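Local atomic coordinates of mandelate racemase/muconate lactonizing enzyme, C-terminal domain protein (Paracoccus denitrificans, PDB entry 3N4E), a protein that may act as a magnesium-dependent hydro-lyase of the mandelate racemase group in the enolase superfamily, and binds calcium ions. Residues A6-L11 with F62-E67; A97-L102 with G276-M281; A192-D197 with L217-F222; T244-E249 with M267-I272; P302-F307 with L355-D360. One frame throughout, in Å; residues are numbered along the deposited sequence.

Interaction 1 of 5, residues A6-L11 with F62-E67; sequences AKVEAL and FLEGQE. With CA (calcium ion), chain D.
A calcium site at the edge of the enolase-type N-terminal domain joins V8 on strand 5-14 to E64, the residue that leaves the helical path at the end of helix 49-63. Both carboxylate oxygens of E64 hold the metal, OE1 at 2.6 Å and OE2 at 2.5 Å from the calcium ion. With CG anti to its own carbonyl carbon (chi1 -63°) and the chain extended beyond, the E64 side chain runs along K7 until its end reaches the strand backbone. There OE2 also accepts V8 N at 3.0 Å in a nearly straight bond (171° at the hydrogen), met on the anti side and slightly out of the carboxylate plane, which helps fix the rotation of the group. Beside this polar contact V8 CG2 lies 4.0 Å from L63 CB, and V8 packs on inward against V55 and A60. A type II turn from L63 to Q66 carries the chain away after the helix, and a classic beta bulge, A6 and K7 opposite T31, precedes V8 in the strand. Three waters complete the modelled calcium shell; water 1, 2.4 Å from the metal, donates to V8 O at 2.8 Å.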
# COMPACT_ATOMS: atom_id res chain seq x y z
N ALA A 6 -6.73 52.15 3.95
CA ALA A 6 -6.21 53.29 4.69
C ALA A 6 -5.67 52.91 6.07
O ALA A 6 -4.67 53.47 6.52
CB ALA A 6 -7.26 54.40 4.82
N LYS A 7 -6.32 51.95 6.73
CA LYS A 7 -6.06 51.71 8.14
C LYS A 7 -6.58 50.34 8.57
O LYS A 7 -7.71 49.97 8.25
CB LYS A 7 -6.69 52.83 8.98
CG LYS A 7 -6.41 52.79 10.46
CD LYS A 7 -6.91 54.07 11.12
CE LYS A 7 -6.61 54.07 12.62
NZ LYS A 7 -6.68 55.45 13.24
N VAL A 8 -5.75 49.60 9.29
CA VAL A 8 -6.13 48.33 9.88
C VAL A 8 -6.03 48.41 11.41
O VAL A 8 -4.97 48.77 11.97
CB VAL A 8 -5.25 47.18 9.36
CG1 VAL A 8 -5.82 45.84 9.82
CG2 VAL A 8 -5.12 47.23 7.83
N GLU A 9 -7.13 48.08 12.08
CA GLU A 9 -7.17 48.11 13.55
C GLU A 9 -7.50 46.73 14.11
O GLU A 9 -8.35 46.01 13.58
CB GLU A 9 -8.19 49.12 14.08
CG GLU A 9 -8.08 50.54 13.51
CD GLU A 9 -9.28 51.40 13.88
OE1 GLU A 9 -9.25 52.02 14.96
OE2 GLU A 9 -10.26 51.45 13.09
N ALA A 10 -6.78 46.35 15.16
CA ALA A 10 -7.01 45.07 15.82
C ALA A 10 -7.73 45.38 17.11
O ALA A 10 -7.23 46.17 17.93
CB ALA A 10 -5.69 44.38 16.11
N LEU A 11 -8.91 44.78 17.28
CA LEU A 11 -9.82 45.12 18.38
C LEU A 11 -10.23 43.94 19.28
O LEU A 11 -10.82 42.95 18.83
CB LEU A 11 -11.06 45.85 17.84
CG LEU A 11 -10.87 47.07 16.90
CD1 LEU A 11 -12.24 47.56 16.42
CD2 LEU A 11 -10.10 48.21 17.59
N PHE A 62 1.88 46.31 6.54
CA PHE A 62 2.00 45.81 5.18
C PHE A 62 0.76 46.10 4.35
O PHE A 62 0.86 46.39 3.17
CB PHE A 62 2.29 44.31 5.18
CG PHE A 62 2.14 43.66 3.84
CD1 PHE A 62 3.16 43.76 2.89
CD2 PHE A 62 0.98 42.97 3.51
CE1 PHE A 62 3.02 43.16 1.63
CE2 PHE A 62 0.83 42.37 2.27
CZ PHE A 62 1.85 42.47 1.32
N LEU A 63 -0.41 45.99 4.97
CA LEU A 63 -1.67 46.10 4.25
C LEU A 63 -2.02 47.54 3.92
O LEU A 63 -2.56 47.82 2.85
CB LEU A 63 -2.82 45.46 5.06
CG LEU A 63 -2.98 43.95 5.08
CD1 LEU A 63 -4.33 43.57 5.73
CD2 LEU A 63 -2.87 43.35 3.68
N GLU A 64 -1.72 48.45 4.84
CA GLU A 64 -2.03 49.86 4.67
C GLU A 64 -1.33 50.48 3.44
O GLU A 64 -0.12 50.36 3.27
CB GLU A 64 -1.71 50.63 5.95
CG GLU A 64 -2.57 50.18 7.14
CD GLU A 64 -2.26 50.92 8.43
OE1 GLU A 64 -1.31 51.74 8.46
OE2 GLU A 64 -2.97 50.68 9.43
N GLY A 65 -2.12 51.11 2.58
CA GLY A 65 -1.64 51.66 1.32
C GLY A 65 -1.81 50.73 0.12
O GLY A 65 -1.57 51.13 -1.02
N GLN A 66 -2.24 49.50 0.37
CA GLN A 66 -2.40 48.51 -0.70
C GLN A 66 -3.84 48.48 -1.21
O GLN A 66 -4.71 49.14 -0.65
CB GLN A 66 -1.97 47.11 -0.23
CG GLN A 66 -0.50 47.00 0.16
CD GLN A 66 0.46 47.11 -1.02
OE1 GLN A 66 0.06 47.10 -2.18
NE2 GLN A 66 1.75 47.22 -0.72
N GLU A 67 -4.07 47.72 -2.27
CA GLU A 67 -5.38 47.67 -2.92
C GLU A 67 -6.31 46.64 -2.29
O GLU A 67 -5.95 45.47 -2.17
CB GLU A 67 -5.19 47.35 -4.40
CG GLU A 67 -4.43 48.39 -5.18
CD GLU A 67 -5.33 49.50 -5.64
OE1 GLU A 67 -5.78 50.30 -4.79
OE2 GLU A 67 -5.59 49.58 -6.87
CA CA D . -1.69 52.17 11.03
O HOH W 1 -3.35 51.08 12.31
O HOH W 2 -2.91 54.16 10.19
O HOH W 3 0.50 53.46 10.47

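Interaction 2 of 5, residues A97-L102 with G276-M281; sequences ACDIAL and GGITGM
The D99 carboxylate is the flat group of this contact, and the start of helix 277-291 wraps one face and one edge of it. Over that face sits the carbonyl of G276, its O 3.5 Å from D99 CG; the backbone N atoms of I278 and T279 lie displaced to the same side of the plane. The opposite face looks back toward D99's own backbone. At the edge, T279 OG1 donates in the plane to the syn lone pair of D99 OD1 at 2.7 Å. D99 OD2 takes T279 N at 3.3 Å, also from the syn side but 27° out of the plane, and I278 N at 2.6 Å in a bent, weak bond. Two good hydrogen bonds and one weak one thus hold the buried carboxylate, and the amino end of the helix would be expected to stabilise its negative charge. The D99 torsion (chi1 173°) sets CG opposite the backbone N and carries the group straight across. G277, without a side chain, leaves room for D99 OD2 and brings its CA to 5.2 Å from D99 CA, and I100 CG1 rests 4.0 Å from G277 CA. T279 OG1 has a second partner in W103 NE1. The helix segments cross at 103° with axes 7.8 Å apart, joining helix 90-110 of the N-terminal domain to a helix of the barrel domain. D99 and L102 also meet L75 of helix 71-81, A97 meets V28 of strand 24-32, and M281 leans on P270 and I272, the loop that leads in from strand 267-268.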
# COMPACT_ATOMS: atom_id res chain seq x y z
N ALA A 97 -9.05 36.75 9.77
CA ALA A 97 -9.71 38.00 10.16
C ALA A 97 -9.55 39.09 9.10
O ALA A 97 -10.53 39.74 8.71
CB ALA A 97 -9.20 38.48 11.51
N CYS A 98 -8.32 39.27 8.61
CA CYS A 98 -8.07 40.25 7.56
C CYS A 98 -8.77 39.90 6.25
O CYS A 98 -9.32 40.79 5.57
CB CYS A 98 -6.57 40.46 7.34
SG CYS A 98 -5.73 41.16 8.78
N ASP A 99 -8.80 38.61 5.92
CA ASP A 99 -9.43 38.15 4.68
C ASP A 99 -10.92 38.48 4.71
O ASP A 99 -11.47 38.99 3.75
CB ASP A 99 -9.16 36.66 4.44
CG ASP A 99 -9.93 36.09 3.26
OD1 ASP A 99 -9.36 35.95 2.16
OD2 ASP A 99 -11.12 35.77 3.42
N ILE A 100 -11.55 38.21 5.84
CA ILE A 100 -12.97 38.50 6.00
C ILE A 100 -13.25 40.00 5.90
O ILE A 100 -14.19 40.41 5.21
CB ILE A 100 -13.55 37.92 7.32
CG1 ILE A 100 -13.38 36.40 7.36
CG2 ILE A 100 -15.01 38.31 7.45
CD1 ILE A 100 -13.48 35.75 8.75
N ALA A 101 -12.43 40.81 6.57
CA ALA A 101 -12.59 42.26 6.52
C ALA A 101 -12.49 42.79 5.09
O ALA A 101 -13.31 43.61 4.68
CB ALA A 101 -11.58 42.96 7.43
N LEU A 102 -11.50 42.31 4.33
CA LEU A 102 -11.31 42.71 2.93
C LEU A 102 -12.46 42.25 2.03
O LEU A 102 -12.85 42.98 1.12
CB LEU A 102 -9.95 42.23 2.38
CG LEU A 102 -8.70 42.86 3.03
CD1 LEU A 102 -7.40 42.14 2.63
CD2 LEU A 102 -8.59 44.36 2.74
N GLY A 276 -7.84 30.77 6.68
CA GLY A 276 -8.30 30.98 5.32
C GLY A 276 -9.25 32.14 5.06
O GLY A 276 -9.18 32.80 4.02
N GLY A 277 -10.15 32.40 6.01
CA GLY A 277 -11.21 33.37 5.79
C GLY A 277 -12.05 32.86 4.64
O GLY A 277 -12.08 31.66 4.38
N ILE A 278 -12.70 33.77 3.93
CA ILE A 278 -13.53 33.40 2.79
C ILE A 278 -12.74 32.76 1.63
O ILE A 278 -13.14 31.72 1.12
CB ILE A 278 -14.35 34.62 2.31
CG1 ILE A 278 -15.46 34.90 3.33
CG2 ILE A 278 -14.97 34.33 0.97
CD1 ILE A 278 -15.99 36.28 3.30
N THR A 279 -11.64 33.39 1.22
CA THR A 279 -10.78 32.85 0.15
C THR A 279 -10.32 31.43 0.43
O THR A 279 -10.45 30.54 -0.42
CB THR A 279 -9.52 33.73 -0.13
OG1 THR A 279 -9.92 35.10 -0.30
CG2 THR A 279 -8.82 33.29 -1.39
N GLY A 280 -9.76 31.22 1.62
CA GLY A 280 -9.24 29.91 2.01
C GLY A 280 -10.30 28.83 2.13
O GLY A 280 -10.09 27.71 1.68
N MSE A 281 -11.45 29.18 2.73
CA MSE A 281 -12.55 28.22 2.88
C MSE A 281 -13.12 27.74 1.55
O MSE A 281 -13.48 26.57 1.43
CB MSE A 281 -13.65 28.78 3.76
CG MSE A 281 -13.26 28.86 5.22
SE MSE A 281 -12.94 27.12 6.06
CE MSE A 281 -14.80 26.70 6.45

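Interaction 3 of 5, residues A192-D197 with L217-F222; sequences AVIGFD and LGYSWF. With CA (calcium ion), chain C.
W221 and G195 fit as bump and hollow: the six-membered part of the indole lies flat over G195 CA, 3.9 Å from ring centroid to CA and 8° off the ring normal, in the space left by the missing side chain. W221 CG is wedged between its backbone N and carbonyl carbon (chi1 81°), the crowded position, and this folds the ring back across the neighbouring strand. V193 CG1 closes the indole edge and also sits 3.7 Å from S220 OG. On the other side of the backbone, I194 CB rides over one face of the Y219 ring, 3.8 Å from its centroid. F196 CB comes obliquely to the same ring, 3.8 Å from Y219 CD2, and the F196 and F222 side chains run side by side, their rings meeting obliquely. F196 O lies at the edge of the F222 ring, in its plane. The backbones are joined by hydrogen bonds from S220 N to I194 O (2.7 Å) and from F196 N to W221 O (3.1 Å). These are the two parallel strands of a beta-alpha-beta unit in the barrel. D197 OD2, at the end of the first, binds a calcium ion at 2.2 Å. Strand 158-162 flanks 194-197 on its far edge; helix 204-216 packs L214 on F196, Y219 and F222, while Y219 OH reaches A181 O of helix 174-188.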
# COMPACT_ATOMS: atom_id res chain seq x y z
N ALA A 192 -34.46 11.80 15.33
CA ALA A 192 -33.56 12.94 15.48
C ALA A 192 -32.14 12.66 14.99
O ALA A 192 -31.62 11.55 15.15
CB ALA A 192 -33.53 13.40 16.92
N VAL A 193 -31.54 13.68 14.38
CA VAL A 193 -30.16 13.63 13.94
C VAL A 193 -29.32 14.12 15.12
O VAL A 193 -29.50 15.26 15.60
CB VAL A 193 -29.97 14.48 12.63
CG1 VAL A 193 -28.52 14.49 12.16
CG2 VAL A 193 -30.84 13.94 11.51
N ILE A 194 -28.44 13.25 15.63
CA ILE A 194 -27.57 13.58 16.76
C ILE A 194 -26.11 13.28 16.48
O ILE A 194 -25.76 12.22 15.94
CB ILE A 194 -27.95 12.85 18.09
CG1 ILE A 194 -29.47 12.77 18.27
CG2 ILE A 194 -27.34 13.58 19.28
CD1 ILE A 194 -29.90 11.80 19.35
N GLY A 195 -25.27 14.25 16.83
CA GLY A 195 -23.84 14.11 16.75
C GLY A 195 -23.25 14.15 18.15
O GLY A 195 -23.88 14.68 19.11
N PHE A 196 -22.05 13.60 18.26
CA PHE A 196 -21.36 13.41 19.51
C PHE A 196 -19.95 13.93 19.30
O PHE A 196 -19.23 13.46 18.42
CB PHE A 196 -21.36 11.93 19.90
CG PHE A 196 -20.73 11.65 21.24
CD1 PHE A 196 -19.33 11.68 21.40
CD2 PHE A 196 -21.52 11.33 22.35
CE1 PHE A 196 -18.75 11.42 22.65
CE2 PHE A 196 -20.95 11.05 23.59
CZ PHE A 196 -19.57 11.09 23.74
N ASP A 197 -19.58 14.91 20.11
CA ASP A 197 -18.30 15.56 19.96
C ASP A 197 -17.44 15.20 21.17
O ASP A 197 -17.64 15.72 22.27
CB ASP A 197 -18.46 17.08 19.82
CG ASP A 197 -17.13 17.79 19.53
OD1 ASP A 197 -16.05 17.18 19.65
OD2 ASP A 197 -17.17 18.98 19.18
N LEU A 217 -26.96 3.53 18.91
CA LEU A 217 -27.95 4.54 19.25
C LEU A 217 -28.34 5.41 18.04
O LEU A 217 -28.99 6.44 18.21
CB LEU A 217 -27.41 5.42 20.38
CG LEU A 217 -27.26 4.78 21.76
CD1 LEU A 217 -26.29 5.60 22.60
CD2 LEU A 217 -28.63 4.62 22.47
N GLY A 218 -27.92 5.00 16.84
CA GLY A 218 -28.22 5.73 15.61
C GLY A 218 -27.63 7.13 15.44
O GLY A 218 -28.12 7.91 14.62
N TYR A 219 -26.58 7.47 16.20
CA TYR A 219 -25.93 8.78 16.04
C TYR A 219 -25.40 8.95 14.61
O TYR A 219 -25.00 7.98 13.97
CB TYR A 219 -24.82 8.99 17.08
CG TYR A 219 -25.31 9.56 18.40
CD1 TYR A 219 -26.26 8.89 19.18
CD2 TYR A 219 -24.82 10.78 18.87
CE1 TYR A 219 -26.72 9.42 20.37
CE2 TYR A 219 -25.25 11.31 20.08
CZ TYR A 219 -26.21 10.64 20.81
OH TYR A 219 -26.65 11.17 22.01
N SER A 220 -25.41 10.19 14.12
CA SER A 220 -25.06 10.45 12.72
C SER A 220 -23.58 10.76 12.49
O SER A 220 -23.04 10.37 11.47
CB SER A 220 -25.93 11.55 12.13
OG SER A 220 -27.22 11.05 11.81
N TRP A 221 -22.95 11.47 13.42
CA TRP A 221 -21.50 11.66 13.33
C TRP A 221 -20.80 11.73 14.68
O TRP A 221 -21.44 11.95 15.71
CB TRP A 221 -21.12 12.85 12.45
CG TRP A 221 -21.20 14.22 13.07
CD1 TRP A 221 -20.17 14.93 13.59
CD2 TRP A 221 -22.36 15.06 13.18
NE1 TRP A 221 -20.60 16.16 14.03
CE2 TRP A 221 -21.95 16.26 13.79
CE3 TRP A 221 -23.71 14.90 12.83
CZ2 TRP A 221 -22.84 17.32 14.06
CZ3 TRP A 221 -24.59 15.96 13.08
CH2 TRP A 221 -24.15 17.14 13.70
N PHE A 222 -19.49 11.52 14.65
CA PHE A 222 -18.64 11.34 15.82
C PHE A 222 -17.46 12.28 15.61
O PHE A 222 -16.61 12.04 14.74
CB PHE A 222 -18.20 9.87 15.87
CG PHE A 222 -17.45 9.48 17.13
CD1 PHE A 222 -17.45 10.28 18.27
CD2 PHE A 222 -16.76 8.26 17.17
CE1 PHE A 222 -16.77 9.88 19.42
CE2 PHE A 222 -16.08 7.85 18.33
CZ PHE A 222 -16.09 8.67 19.46
CA CA C . -15.97 20.49 18.05
O HOH W 4 -28.70 10.49 14.33
O HOH W 5 -14.39 18.85 18.26
O HOH W 6 -15.71 22.54 19.94
O HOH W 7 -17.68 22.52 17.85

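Interaction 4 of 5, residues T244-E249 with M267-I272; sequences TVSAGE and MVQPDI. With CA (calcium ion), chain C.
The barrel calcium site lies at one end of this contact, where E249 OE2 binds the ion at 2.3 Å beside the ligands D197 and E223, and S246 and Q269 meet next to it. S246 OG donates to Q269 OE1 at 2.7 Å, but from well above the amide plane, 65° out of it, and not along a lone pair. Water 9 donates to Q269 OE1 and to E249 OE2 and accepts from E249 N; Q269 NE2 is hydrogen-bonded to E223 OE1, so Q269 reaches E223 directly and E249 through water. E249 OE1 pairs with K84 of the fourth subunit. The segments carry successive strands of the TIM-barrel-like domain and the loops that follow; their touching parts run 6° apart, with one bridge between A247 and V268, made by A247 N to M267 O (3.2 Å) and a weak bond from Q269 N to A247 O. G248 lets the chains close in beyond this bridge, where E249 CA comes 3.2 Å from Q269 O. At the other end, selenomethionine M267 has CG anti to its backbone N (chi1 -177°) and curls over S246, its CE 3.6 Å from S246 CB, while T244 CG2 meets M267 CB at 3.8 Å.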
# COMPACT_ATOMS: atom_id res chain seq x y z
N THR A 244 -20.05 8.33 10.93
CA THR A 244 -19.17 9.27 10.26
C THR A 244 -18.28 10.02 11.26
O THR A 244 -18.77 10.77 12.10
CB THR A 244 -19.96 10.25 9.37
OG1 THR A 244 -20.81 9.52 8.48
CG2 THR A 244 -19.01 11.10 8.54
N VAL A 245 -16.98 9.78 11.18
CA VAL A 245 -16.04 10.47 12.04
C VAL A 245 -15.71 11.81 11.37
O VAL A 245 -15.40 11.85 10.18
CB VAL A 245 -14.76 9.60 12.28
CG1 VAL A 245 -13.58 10.42 12.83
CG2 VAL A 245 -15.08 8.44 13.20
N SER A 246 -15.80 12.90 12.14
CA SER A 246 -15.46 14.23 11.61
C SER A 246 -14.33 14.93 12.39
O SER A 246 -14.18 14.74 13.60
CB SER A 246 -16.70 15.13 11.59
OG SER A 246 -17.06 15.56 12.89
N ALA A 247 -13.55 15.72 11.68
CA ALA A 247 -12.41 16.44 12.28
C ALA A 247 -12.12 17.61 11.36
O ALA A 247 -12.72 17.71 10.29
CB ALA A 247 -11.17 15.54 12.38
N GLY A 248 -11.20 18.47 11.76
CA GLY A 248 -10.76 19.56 10.91
C GLY A 248 -10.80 20.93 11.55
O GLY A 248 -10.22 21.88 11.02
N GLU A 249 -11.49 21.05 12.68
CA GLU A 249 -11.60 22.33 13.36
C GLU A 249 -10.24 22.82 13.84
O GLU A 249 -10.02 24.01 13.92
CB GLU A 249 -12.64 22.32 14.49
CG GLU A 249 -12.29 21.50 15.74
CD GLU A 249 -13.47 21.39 16.69
OE1 GLU A 249 -13.41 21.95 17.82
OE2 GLU A 249 -14.48 20.76 16.32
N MSE A 267 -15.37 13.60 6.57
CA MSE A 267 -16.15 14.77 6.97
C MSE A 267 -15.21 15.80 7.60
O MSE A 267 -14.66 15.58 8.68
CB MSE A 267 -17.27 14.37 7.93
CG MSE A 267 -18.18 15.51 8.33
SE MSE A 267 -19.79 14.95 9.36
CE MSE A 267 -19.86 16.50 10.56
N VAL A 268 -15.02 16.93 6.93
CA VAL A 268 -14.01 17.89 7.38
C VAL A 268 -14.65 19.21 7.79
O VAL A 268 -15.63 19.66 7.18
CB VAL A 268 -12.87 18.08 6.34
CG1 VAL A 268 -12.13 16.76 6.08
CG2 VAL A 268 -13.39 18.66 5.03
N GLN A 269 -14.08 19.82 8.83
CA GLN A 269 -14.70 20.92 9.55
C GLN A 269 -13.76 22.11 9.82
O GLN A 269 -13.69 22.60 10.96
CB GLN A 269 -15.25 20.39 10.88
CG GLN A 269 -16.00 19.06 10.76
CD GLN A 269 -16.61 18.64 12.06
OE1 GLN A 269 -15.94 18.07 12.91
NE2 GLN A 269 -17.88 18.94 12.24
N PRO A 270 -13.04 22.60 8.79
CA PRO A 270 -12.23 23.79 9.09
C PRO A 270 -13.12 24.99 9.46
O PRO A 270 -14.30 24.99 9.14
CB PRO A 270 -11.49 24.04 7.78
CG PRO A 270 -12.40 23.45 6.71
CD PRO A 270 -13.04 22.26 7.36
N ASP A 271 -12.56 25.97 10.15
CA ASP A 271 -13.32 27.10 10.66
C ASP A 271 -12.81 28.38 10.02
O ASP A 271 -11.62 28.70 10.10
CB ASP A 271 -13.18 27.15 12.19
CG ASP A 271 -13.85 28.37 12.82
OD1 ASP A 271 -13.97 29.44 12.17
OD2 ASP A 271 -14.23 28.25 14.00
N ILE A 272 -13.74 29.13 9.43
CA ILE A 272 -13.43 30.34 8.68
C ILE A 272 -12.68 31.44 9.47
O ILE A 272 -11.98 32.26 8.86
CB ILE A 272 -14.72 30.90 8.01
CG1 ILE A 272 -14.38 31.76 6.78
CG2 ILE A 272 -15.62 31.65 9.04
CD1 ILE A 272 -15.54 31.92 5.81
CA CA C . -15.97 20.49 18.05
O HOH W 8 -10.00 25.38 11.27
O HOH W 9 -13.58 19.14 13.89
O HOH W 6 -15.71 22.54 19.94
O HOH W 5 -14.39 18.85 18.26
O HOH W 7 -17.68 22.52 17.85

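Interaction 5 of 5, residues P302-F307 with L355-D360; sequences PGVGHF and LGIVVD. With CA (calcium ion), chain E.
F307 receives I357 on one face of its ring: I357 CD1 stands 3.9 Å from the ring centroid, 30° off the normal, in a CH-pi contact. At the ring edge, L355 O approaches F307 CD1 to 3.3 Å, and G356 O lies obliquely 3.6 Å from F307 CE1. I357 CG1 is anti to the backbone N (chi1 -174°), directed to the helix; chi2 of 95° turns CD1 to the ring and to within 3.7 Å of G303 C. The L355 side chain meets the base of F307, its CD2 4.1 Å from F307 CB, while its CD1 meets V304 CG1 at 3.9 Å, crossing it at about a right angle. G303 is the N-cap of helix 304-314, and residues 355-357 pack across its first turn. Farther out, L355 O accepts a hydrogen bond from H311 and G356 O one from N338, consistent with fixing these carbonyls near the ring, and I100 touches V304 and L355. The loop runs on to a calcium ion bound by V359 O at 2.4 Å and by E361. No hydrogen bond spans the segments: their fit rests on apolar side chains and the L355 carbonyl oxygen at the weakly positive C-H edge of the ring.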
# COMPACT_ATOMS: atom_id res chain seq x y z
N PRO A 302 -21.05 34.26 16.98
CA PRO A 302 -22.40 34.64 16.54
C PRO A 302 -22.47 35.81 15.57
O PRO A 302 -23.50 36.01 14.93
CB PRO A 302 -23.12 35.00 17.85
CG PRO A 302 -22.03 35.05 18.92
CD PRO A 302 -20.70 34.92 18.24
N GLY A 303 -21.41 36.59 15.45
CA GLY A 303 -21.43 37.77 14.59
C GLY A 303 -20.64 37.59 13.31
O GLY A 303 -21.04 36.85 12.42
N VAL A 304 -19.50 38.25 13.23
CA VAL A 304 -18.77 38.34 11.97
C VAL A 304 -18.46 36.95 11.39
O VAL A 304 -18.75 36.69 10.22
CB VAL A 304 -17.50 39.20 12.11
CG1 VAL A 304 -16.57 39.02 10.90
CG2 VAL A 304 -17.89 40.67 12.32
N GLY A 305 -17.93 36.08 12.23
CA GLY A 305 -17.62 34.71 11.85
C GLY A 305 -18.80 33.93 11.33
O GLY A 305 -18.68 33.27 10.29
N HIS A 306 -19.94 34.00 12.03
CA HIS A 306 -21.20 33.38 11.57
C HIS A 306 -21.58 33.84 10.15
O HIS A 306 -21.94 33.02 9.30
CB HIS A 306 -22.35 33.70 12.52
CG HIS A 306 -23.70 33.36 11.98
ND1 HIS A 306 -24.18 32.06 11.94
CD2 HIS A 306 -24.67 34.13 11.44
CE1 HIS A 306 -25.39 32.06 11.40
NE2 HIS A 306 -25.70 33.30 11.08
N PHE A 307 -21.50 35.15 9.92
CA PHE A 307 -21.88 35.73 8.64
C PHE A 307 -20.98 35.26 7.51
O PHE A 307 -21.47 34.89 6.44
CB PHE A 307 -21.95 37.26 8.72
CG PHE A 307 -23.28 37.77 9.21
CD1 PHE A 307 -24.15 38.40 8.35
CD2 PHE A 307 -23.66 37.59 10.54
CE1 PHE A 307 -25.39 38.86 8.79
CE2 PHE A 307 -24.90 38.03 10.99
CZ PHE A 307 -25.77 38.67 10.12
N LEU A 355 -20.55 41.51 3.99
CA LEU A 355 -21.06 40.52 4.94
C LEU A 355 -22.53 40.69 5.26
O LEU A 355 -23.25 39.70 5.47
CB LEU A 355 -20.28 40.59 6.26
CG LEU A 355 -18.89 39.96 6.31
CD1 LEU A 355 -18.24 40.30 7.63
CD2 LEU A 355 -18.98 38.45 6.12
N GLY A 356 -22.97 41.95 5.32
CA GLY A 356 -24.31 42.26 5.77
C GLY A 356 -24.43 42.33 7.27
O GLY A 356 -25.54 42.35 7.80
N ILE A 357 -23.30 42.35 7.97
CA ILE A 357 -23.29 42.45 9.43
C ILE A 357 -23.44 43.92 9.83
O ILE A 357 -22.79 44.79 9.24
CB ILE A 357 -22.01 41.78 10.05
CG1 ILE A 357 -22.08 41.76 11.58
CG2 ILE A 357 -20.72 42.44 9.58
CD1 ILE A 357 -22.62 40.49 12.19
N VAL A 358 -24.33 44.21 10.78
CA VAL A 358 -24.48 45.58 11.24
C VAL A 358 -23.97 45.77 12.66
O VAL A 358 -24.42 45.10 13.60
CB VAL A 358 -25.91 46.21 11.05
CG1 VAL A 358 -26.07 46.74 9.63
CG2 VAL A 358 -27.01 45.23 11.39
N VAL A 359 -23.02 46.69 12.77
CA VAL A 359 -22.34 46.97 14.01
C VAL A 359 -22.94 48.22 14.64
O VAL A 359 -23.27 49.18 13.95
CB VAL A 359 -20.82 47.17 13.78
CG1 VAL A 359 -20.10 47.37 15.10
CG2 VAL A 359 -20.24 45.97 13.04
N ASP A 360 -23.10 48.18 15.96
CA ASP A 360 -23.46 49.34 16.76
C ASP A 360 -22.15 49.99 17.21
O ASP A 360 -21.51 49.50 18.13
CB ASP A 360 -24.29 48.89 17.97
CG ASP A 360 -24.87 50.04 18.77
OD1 ASP A 360 -24.23 51.11 18.89
OD2 ASP A 360 -25.97 49.84 19.32
CA CA E . -23.98 51.24 13.01
O HOH W 10 -22.44 51.09 11.37

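How the interactions relate
Interaction 1 is a partly exposed metal site of the N-terminal domain; the other four are buried. Interactions 3 and 4 belong to one barrel: strands 221-223 and 244-246 are neighbours, probably bonded through F222 to T244 and S246, and D197 and E249 share one calcium ion. Both rely on parallel backbone bonds, with aromatic packing in 3 and a polar second shell in 4. Interaction 2 joins the two domains through a buried carboxylate, whereas interaction 5 packs through apolar side chains, its calcium ligand V359 O lying apart. They meet where I100 touches L355 and V304, and M281 links interaction 2 to P270 and I272 of interaction 4. L63 against C98 connects interactions 1 and 2.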